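Local coordinates for protein formimidoylglutamase (Bacillus subtilis, PDB 3M1R) that catalyses the manganese-dependent hydrolysis of N-formimidoyl-L-glutamate to L-glutamate and formamide, a step in the breakdown of histidine, at residues Q35-P40 against S116-W121; G44-K49 against L90-I95. One frame throughout, in Å; residues are numbered along the deposited sequence.

Contact 1 of 2, residues Q35-P40 against S116-W121; sequences QDIKGP and SDHPDW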
ATOM      1  N   GLN D  35     -18.870  30.761 -23.368  1.00 74.93           N
ATOM      2  CA  GLN D  35     -20.319  31.008 -23.335  1.00 72.16           C
ATOM      3  C   GLN D  35     -20.899  31.403 -21.971  1.00 69.72           C
ATOM      4  O   GLN D  35     -20.268  31.210 -20.933  1.00 67.87           O
ATOM      5  CB  GLN D  35     -21.092  29.827 -23.939  1.00 68.36           C
ATOM      6  CG  GLN D  35     -20.851  28.499 -23.266  1.00 74.88           C
ATOM      7  CD  GLN D  35     -19.928  27.590 -24.059  1.00 77.84           C
ATOM      8  OE1 GLN D  35     -18.720  27.788 -24.084  1.00 76.41           O
ATOM      9  NE2 GLN D  35     -20.497  26.580 -24.698  1.00 79.75           N
ATOM     10  N   ASP D  36     -22.111  31.950 -21.993  1.00 67.44           N
ATOM     11  CA  ASP D  36     -22.737  32.533 -20.804  1.00 71.71           C
ATOM     12  C   ASP D  36     -23.104  31.523 -19.723  1.00 71.19           C
ATOM     13  O   ASP D  36     -23.840  30.566 -19.969  1.00 67.80           O
ATOM     14  CB  ASP D  36     -23.975  33.341 -21.190  1.00 76.19           C
ATOM     15  CG  ASP D  36     -23.887  34.782 -20.733  1.00 88.77           C
ATOM     16  OD1 ASP D  36     -23.436  35.018 -19.586  1.00 92.64           O
ATOM     17  OD2 ASP D  36     -24.262  35.677 -21.521  1.00 91.42           O
ATOM     18  N   ILE D  37     -22.600  31.760 -18.519  1.00 70.14           N
ATOM     19  CA  ILE D  37     -22.805  30.838 -17.412  1.00 61.96           C
ATOM     20  C   ILE D  37     -24.083  31.157 -16.664  1.00 62.14           C
ATOM     21  O   ILE D  37     -24.244  32.237 -16.106  1.00 61.73           O
ATOM     22  CB  ILE D  37     -21.634  30.868 -16.425  1.00 55.58           C
ATOM     23  CG1 ILE D  37     -20.307  30.804 -17.179  1.00 57.23           C
ATOM     24  CG2 ILE D  37     -21.741  29.719 -15.435  1.00 48.14           C
ATOM     25  CD1 ILE D  37     -19.124  31.168 -16.327  1.00 59.67           C
ATOM     26  N   LYS D  38     -24.994  30.198 -16.662  1.00 63.41           N
ATOM     27  CA  LYS D  38     -26.239  30.333 -15.937  1.00 62.34           C
ATOM     28  C   LYS D  38     -26.273  29.219 -14.906  1.00 61.03           C
ATOM     29  O   LYS D  38     -26.283  28.039 -15.254  1.00 58.90           O
ATOM     30  CB  LYS D  38     -27.411  30.212 -16.902  1.00 70.16           C
ATOM     31  CG  LYS D  38     -27.254  31.049 -18.174  1.00 76.41           C
ATOM     32  CD  LYS D  38     -28.097  30.492 -19.325  1.00 84.01           C
ATOM     33  CE  LYS D  38     -27.413  29.317 -20.028  1.00 83.69           C
ATOM     34  NZ  LYS D  38     -27.124  28.157 -19.126  1.00 80.97           N
ATOM     35  N   GLY D  39     -26.251  29.602 -13.636  1.00 57.39           N
ATOM     36  CA  GLY D  39     -26.312  28.655 -12.543  1.00 51.98           C
ATOM     37  C   GLY D  39     -24.982  28.047 -12.146  1.00 45.41           C
ATOM     38  O   GLY D  39     -23.923  28.638 -12.334  1.00 49.13           O
ATOM     39  N   PRO D  40     -25.031  26.842 -11.592  1.00 44.76           N
ATOM     40  CA  PRO D  40     -23.837  26.135 -11.107  1.00 41.93           C
ATOM     41  C   PRO D  40     -22.846  25.856 -12.228  1.00 44.86           C
ATOM     42  O   PRO D  40     -23.243  25.533 -13.353  1.00 47.98           O
ATOM     43  CB  PRO D  40     -24.397  24.813 -10.587  1.00 45.04           C
ATOM     44  CG  PRO D  40     -25.859  25.065 -10.365  1.00 48.53           C
ATOM     45  CD  PRO D  40     -26.267  26.078 -11.377  1.00 49.15           C
ATOM     46  N   SER D 116     -18.248  38.756 -11.909  1.00 60.71           N
ATOM     47  CA  SER D 116     -18.714  40.011 -12.466  1.00 69.88           C
ATOM     48  C   SER D 116     -19.197  39.795 -13.891  1.00 71.12           C
ATOM     49  O   SER D 116     -20.297  40.195 -14.242  1.00 66.68           O
ATOM     50  CB  SER D 116     -17.605  41.063 -12.428  1.00 74.90           C
ATOM     51  OG  SER D 116     -17.121  41.239 -11.108  1.00 77.76           O
ATOM     52  N   ASP D 117     -18.374  39.145 -14.704  1.00 70.35           N
ATOM     53  CA  ASP D 117     -18.741  38.904 -16.091  1.00 67.08           C
ATOM     54  C   ASP D 117     -19.990  38.039 -16.237  1.00 59.23           C
ATOM     55  O   ASP D 117     -20.763  38.232 -17.168  1.00 61.75           O
ATOM     56  CB  ASP D 117     -17.573  38.293 -16.861  1.00 66.48           C
ATOM     57  CG  ASP D 117     -16.473  39.299 -17.132  1.00 70.01           C
ATOM     58  OD1 ASP D 117     -16.695  40.503 -16.877  1.00 65.46           O
ATOM     59  OD2 ASP D 117     -15.388  38.884 -17.594  1.00 72.92           O
ATOM     60  N   HIS D 118     -20.184  37.097 -15.318  1.00 56.63           N
ATOM     61  CA  HIS D 118     -21.321  36.178 -15.374  1.00 53.36           C
ATOM     62  C   HIS D 118     -22.059  36.148 -14.045  1.00 51.57           C
ATOM     63  O   HIS D 118     -21.879  35.216 -13.254  1.00 49.29           O
ATOM     64  CB  HIS D 118     -20.860  34.761 -15.691  1.00 55.09           C
ATOM     65  CG  HIS D 118     -20.007  34.660 -16.913  1.00 60.63           C
ATOM     66  ND1 HIS D 118     -20.531  34.421 -18.166  1.00 63.12           N
ATOM     67  CD2 HIS D 118     -18.668  34.755 -17.073  1.00 62.22           C
ATOM     68  CE1 HIS D 118     -19.548  34.380 -19.048  1.00 64.11           C
ATOM     69  NE2 HIS D 118     -18.406  34.576 -18.410  1.00 65.89           N
ATOM     70  N   PRO D 119     -22.912  37.155 -13.808  1.00 44.71           N
ATOM     71  CA  PRO D 119     -23.559  37.395 -12.513  1.00 47.86           C
ATOM     72  C   PRO D 119     -24.499  36.275 -12.109  1.00 54.36           C
ATOM     73  O   PRO D 119     -24.940  36.246 -10.958  1.00 59.00           O
ATOM     74  CB  PRO D 119     -24.365  38.675 -12.755  1.00 53.93           C
ATOM     75  CG  PRO D 119     -24.625  38.675 -14.220  1.00 55.22           C
ATOM     76  CD  PRO D 119     -23.399  38.077 -14.847  1.00 51.42           C
ATOM     77  N   ASP D 120     -24.813  35.376 -13.036  1.00 50.30           N
ATOM     78  CA  ASP D 120     -25.670  34.255 -12.705  1.00 54.03           C
ATOM     79  C   ASP D 120     -24.879  32.989 -12.380  1.00 53.63           C
ATOM     80  O   ASP D 120     -25.466  31.927 -12.188  1.00 55.12           O
ATOM     81  CB  ASP D 120     -26.658  33.990 -13.834  1.00 58.87           C
ATOM     82  CG  ASP D 120     -27.628  35.143 -14.034  1.00 67.54           C
ATOM     83  OD1 ASP D 120     -27.788  35.594 -15.191  1.00 70.33           O
ATOM     84  OD2 ASP D 120     -28.216  35.610 -13.033  1.00 69.76           O
ATOM     85  N   TRP D 121     -23.554  33.099 -12.326  1.00 54.03           N
ATOM     86  CA  TRP D 121     -22.712  31.956 -11.936  1.00 48.46           C
ATOM     87  C   TRP D 121     -22.766  31.677 -10.434  1.00 46.41           C
ATOM     88  O   TRP D 121     -22.621  32.578  -9.605  1.00 52.80           O
ATOM     89  CB  TRP D 121     -21.264  32.152 -12.390  1.00 44.67           C
ATOM     90  CG  TRP D 121     -20.334  31.047 -11.951  1.00 47.47           C
ATOM     91  CD1 TRP D 121     -20.581  29.702 -11.985  1.00 47.32           C
ATOM     92  CD2 TRP D 121     -19.016  31.196 -11.436  1.00 47.33           C
ATOM     93  NE1 TRP D 121     -19.503  29.010 -11.522  1.00 48.67           N
ATOM     94  CE2 TRP D 121     -18.519  29.907 -11.176  1.00 49.82           C
ATOM     95  CE3 TRP D 121     -18.195  32.302 -11.171  1.00 54.47           C
ATOM     96  CZ2 TRP D 121     -17.257  29.684 -10.657  1.00 47.30           C
ATOM     97  CZ3 TRP D 121     -16.936  32.084 -10.657  1.00 52.37           C
ATOM     98  CH2 TRP D 121     -16.478  30.787 -10.402  1.00 51.49           C
TER
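Ile37 and His118 meet near the N-terminal ends of two neighbouring parallel strands of the arginase-family alpha/beta sheet, 39-45 and 121-127. His118 is the first residue to leave the helix 100-117, and a type I turn from His118 to Trp121, closed by Trp121 N on His118 O, swings the chain into its strand. The tight part is built round Ile37. Its chi1 of -47° puts CG1 beside the backbone N, and chi2 of 166° extends CD1 over one face of the imidazole, 3.8 Å from the ring centroid and offset toward the rim, a CH-pi contact. Its other branch, CG2, runs alongside Trp121 and reaches CD1 at 3.6 Å. Leu90 adds to this packing from strand 87-93, and Trp32 meets the His118 ring with the planes steeply inclined. Trp121 NE1 hydrogen-bonds to Ala41 O, which helps hold the indole in this orientation.

The other side is looser and faces solvent. Asp36, Lys38 and Asp120 are exposed; the side chain of Asp120 meets the other segment through CB, 3.7 Å from Ile37 O. His118 ND1 donates to Asp36 OD1 over a long 3.3 Å, from above the carboxylate plane, with the two flat groups nearly perpendicular (88°). Such a carboxylate would tend to favour a protonated imidazole, though so long a bond argues for a modest effect.

Gly39 pairs with Trp121 in a parallel bridge, and its N donates to Asp120 O at 2.8 Å. Gly39 O lies at the edge of the indole, near its plane, 3.5 Å from Trp121 CD1.

Contact 2 of 2, residues G44-K49 against L90-I95; sequences GVPLSK and LGDIDI
Gly44 and Asp92 sit side by side in a parallel bridge, their CA atoms 4.3 Å apart, and two nearly straight backbone bonds hold them there: Gly44 N to Gly91 O at 3.0 Å, and Ile93 N to Gly44 O at 2.8 Å. Asp92 leans over the glycine. Its CG is anti to the carbonyl carbon (chi1 -74°), and OD1 comes within 3.1 Å of Gly44 CA, on the side where a CB would otherwise stand.

Beyond the bridge the contact becomes apolar. Val45 and Ile93 lie alongside each other, pointing the same way, and touch through CG2 and CD1 at 3.5 Å. Pro46, the centre of an inverse gamma turn, bends the chain and turns its ring toward the other segment. The ring's CD meets Ile95 CG1 at 3.6 Å and also approaches Ile93 O. Ile95 works with both branches: while CG1 packs against the proline, CG2 receives Leu47 CD1 at 3.6 Å, the two side chains crossing at about a right angle.

Further out, the buried carboxylate of Asp92 is held at both oxygens, OD1 by a salt bridge to Arg65 and OD2 by Gly14 N of a second subunit, a strand of which also pairs antiparallel with Asp92 and Ile93 and carries the sheet across the interface. Ile107 and Ser103 of helix 100-117 back Val45 and Leu47. The side chain of Leu47 is about 9 Å from that of Asn130, an inferred manganese ligand. Such loops, leaving the C-terminal ends of adjacent parallel strands on the metal side, are typical of the arginase-family alpha/beta fold.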
ATOM      1  N   GLY D  44     -11.805  24.450 -10.503  1.00 41.61           N
ATOM      2  CA  GLY D  44     -10.769  23.849  -9.668  1.00 39.89           C
ATOM      3  C   GLY D  44      -9.756  24.865  -9.161  1.00 42.93           C
ATOM      4  O   GLY D  44      -9.426  25.840  -9.858  1.00 43.37           O
ATOM      5  N   VAL D  45      -9.283  24.652  -7.938  1.00 42.52           N
ATOM      6  CA  VAL D  45      -8.260  25.508  -7.320  1.00 37.42           C
ATOM      7  C   VAL D  45      -7.222  24.603  -6.650  1.00 39.59           C
ATOM      8  O   VAL D  45      -7.294  24.358  -5.448  1.00 41.43           O
ATOM      9  CB  VAL D  45      -8.859  26.436  -6.250  1.00 38.85           C
ATOM     10  CG1 VAL D  45      -7.781  27.378  -5.661  1.00 41.92           C
ATOM     11  CG2 VAL D  45     -10.032  27.228  -6.809  1.00 33.62           C
ATOM     12  N   PRO D  46      -6.273  24.082  -7.437  1.00 34.51           N
ATOM     13  CA  PRO D  46      -5.313  23.074  -6.986  1.00 35.91           C
ATOM     14  C   PRO D  46      -4.144  23.657  -6.182  1.00 38.22           C
ATOM     15  O   PRO D  46      -2.996  23.450  -6.570  1.00 40.48           O
ATOM     16  CB  PRO D  46      -4.780  22.484  -8.300  1.00 37.27           C
ATOM     17  CG  PRO D  46      -5.304  23.378  -9.411  1.00 40.32           C
ATOM     18  CD  PRO D  46      -5.991  24.536  -8.805  1.00 41.73           C
ATOM     19  N   LEU D  47      -4.430  24.371  -5.098  1.00 39.68           N
ATOM     20  CA  LEU D  47      -3.387  24.920  -4.232  1.00 46.16           C
ATOM     21  C   LEU D  47      -3.252  24.073  -2.974  1.00 46.25           C
ATOM     22  O   LEU D  47      -4.235  23.826  -2.272  1.00 40.87           O
ATOM     23  CB  LEU D  47      -3.710  26.369  -3.854  1.00 45.81           C
ATOM     24  CG  LEU D  47      -2.767  27.138  -2.918  1.00 43.55           C
ATOM     25  CD1 LEU D  47      -1.497  27.551  -3.629  1.00 47.50           C
ATOM     26  CD2 LEU D  47      -3.447  28.365  -2.378  1.00 38.02           C
ATOM     27  N   SER D  48      -2.036  23.629  -2.680  1.00 47.25           N
ATOM     28  CA  SER D  48      -1.817  22.873  -1.462  1.00 47.05           C
ATOM     29  C   SER D  48      -0.465  23.153  -0.822  1.00 44.87           C
ATOM     30  O   SER D  48      -0.133  22.560   0.204  1.00 41.52           O
ATOM     31  CB  SER D  48      -1.988  21.366  -1.716  1.00 55.23           C
ATOM     32  OG  SER D  48      -1.108  20.907  -2.730  1.00 61.61           O
ATOM     33  N   LYS D  49       0.319  24.046  -1.413  1.00 47.64           N
ATOM     34  CA  LYS D  49       1.645  24.330  -0.862  1.00 57.11           C
ATOM     35  C   LYS D  49       1.588  25.284   0.328  1.00 62.54           C
ATOM     36  O   LYS D  49       2.575  25.454   1.044  1.00 63.52           O
ATOM     37  CB  LYS D  49       2.611  24.824  -1.945  1.00 56.93           C
ATOM     38  CG  LYS D  49       3.360  23.682  -2.620  1.00 60.98           C
ATOM     39  CD  LYS D  49       4.073  24.123  -3.888  1.00 64.63           C
ATOM     40  CE  LYS D  49       4.632  22.922  -4.632  1.00 64.08           C
ATOM     41  NZ  LYS D  49       5.147  23.264  -5.989  1.00 67.11           N
ATOM     42  N   LEU D  90     -15.308  25.182 -15.779  1.00 42.23           N
ATOM     43  CA  LEU D  90     -14.634  26.402 -16.208  1.00 49.03           C
ATOM     44  C   LEU D  90     -13.132  26.204 -16.407  1.00 50.29           C
ATOM     45  O   LEU D  90     -12.488  26.961 -17.147  1.00 47.69           O
ATOM     46  CB  LEU D  90     -14.899  27.530 -15.211  1.00 46.34           C
ATOM     47  CG  LEU D  90     -16.369  27.772 -14.881  1.00 45.15           C
ATOM     48  CD1 LEU D  90     -16.512  29.110 -14.173  1.00 45.52           C
ATOM     49  CD2 LEU D  90     -17.209  27.730 -16.146  1.00 43.93           C
ATOM     50  N   GLY D  91     -12.584  25.179 -15.753  1.00 46.76           N
ATOM     51  CA  GLY D  91     -11.157  24.935 -15.768  1.00 42.47           C
ATOM     52  C   GLY D  91     -10.569  24.994 -14.369  1.00 47.30           C
ATOM     53  O   GLY D  91     -11.291  24.900 -13.375  1.00 41.74           O
ATOM     54  N   ASP D  92      -9.247  25.134 -14.296  1.00 44.09           N
ATOM     55  CA  ASP D  92      -8.553  25.296 -13.031  1.00 42.20           C
ATOM     56  C   ASP D  92      -7.926  26.694 -12.970  1.00 46.53           C
ATOM     57  O   ASP D  92      -7.417  27.217 -13.974  1.00 41.75           O
ATOM     58  CB  ASP D  92      -7.452  24.248 -12.884  1.00 42.47           C
ATOM     59  CG  ASP D  92      -7.989  22.855 -12.573  1.00 47.62           C
ATOM     60  OD1 ASP D  92      -9.128  22.732 -12.075  1.00 41.55           O
ATOM     61  OD2 ASP D  92      -7.243  21.880 -12.809  1.00 50.90           O
ATOM     62  N   ILE D  93      -7.959  27.295 -11.788  1.00 43.90           N
ATOM     63  CA  ILE D  93      -7.260  28.538 -11.583  1.00 48.64           C
ATOM     64  C   ILE D  93      -5.792  28.244 -11.548  1.00 51.37           C
ATOM     65  O   ILE D  93      -5.344  27.354 -10.823  1.00 55.62           O
ATOM     66  CB  ILE D  93      -7.681  29.213 -10.297  1.00 53.51           C
ATOM     67  CG1 ILE D  93      -9.163  29.563 -10.385  1.00 52.09           C
ATOM     68  CG2 ILE D  93      -6.852  30.470 -10.075  1.00 53.96           C
ATOM     69  CD1 ILE D  93      -9.777  29.935  -9.074  1.00 57.06           C
ATOM     70  N   ASP D  94      -5.035  28.979 -12.351  1.00 51.11           N
ATOM     71  CA  ASP D  94      -3.595  28.774 -12.415  1.00 51.93           C
ATOM     72  C   ASP D  94      -2.921  28.996 -11.058  1.00 55.56           C
ATOM     73  O   ASP D  94      -3.163  29.996 -10.382  1.00 63.41           O
ATOM     74  CB  ASP D  94      -2.970  29.684 -13.464  1.00 57.52           C
ATOM     75  CG  ASP D  94      -1.476  29.548 -13.514  1.00 64.59           C
ATOM     76  OD1 ASP D  94      -0.996  28.549 -14.082  1.00 67.55           O
ATOM     77  OD2 ASP D  94      -0.783  30.427 -12.965  1.00 71.00           O
ATOM     78  N   ILE D  95      -2.067  28.062 -10.661  1.00 50.81           N
ATOM     79  CA  ILE D  95      -1.390  28.168  -9.381  1.00 48.20           C
ATOM     80  C   ILE D  95       0.112  28.300  -9.596  1.00 53.47           C
ATOM     81  O   ILE D  95       0.715  27.525 -10.342  1.00 52.06           O
ATOM     82  CB  ILE D  95      -1.669  26.939  -8.484  1.00 46.53           C
ATOM     83  CG1 ILE D  95      -3.168  26.768  -8.245  1.00 44.47           C
ATOM     84  CG2 ILE D  95      -0.901  27.051  -7.150  1.00 47.54           C
ATOM     85  CD1 ILE D  95      -3.839  27.973  -7.631  1.00 46.12           C
TER

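Contacts 1 and 2 lie at the two ends of strand 39-45, their centres about 19 Å apart. In the nine-stranded parallel sheet this strand runs between 87-93 and 121-127: contact 1 joins its start to 121-127, contact 2 its end to 87-93. Along the chain, contact 2 is nested inside the loop that contact 1 closes, and helix 100-117 leads from strand 87-93 back to 116-121. The contacts touch through Leu90, whose CD1 is 3.6 Å from Trp121 CZ2. Both also reach the second subunit, contact 2 by continuing the sheet into it and contact 1 through packing of His118 and weak polar contacts of Asp117. Contact 2 is nearer the metal site.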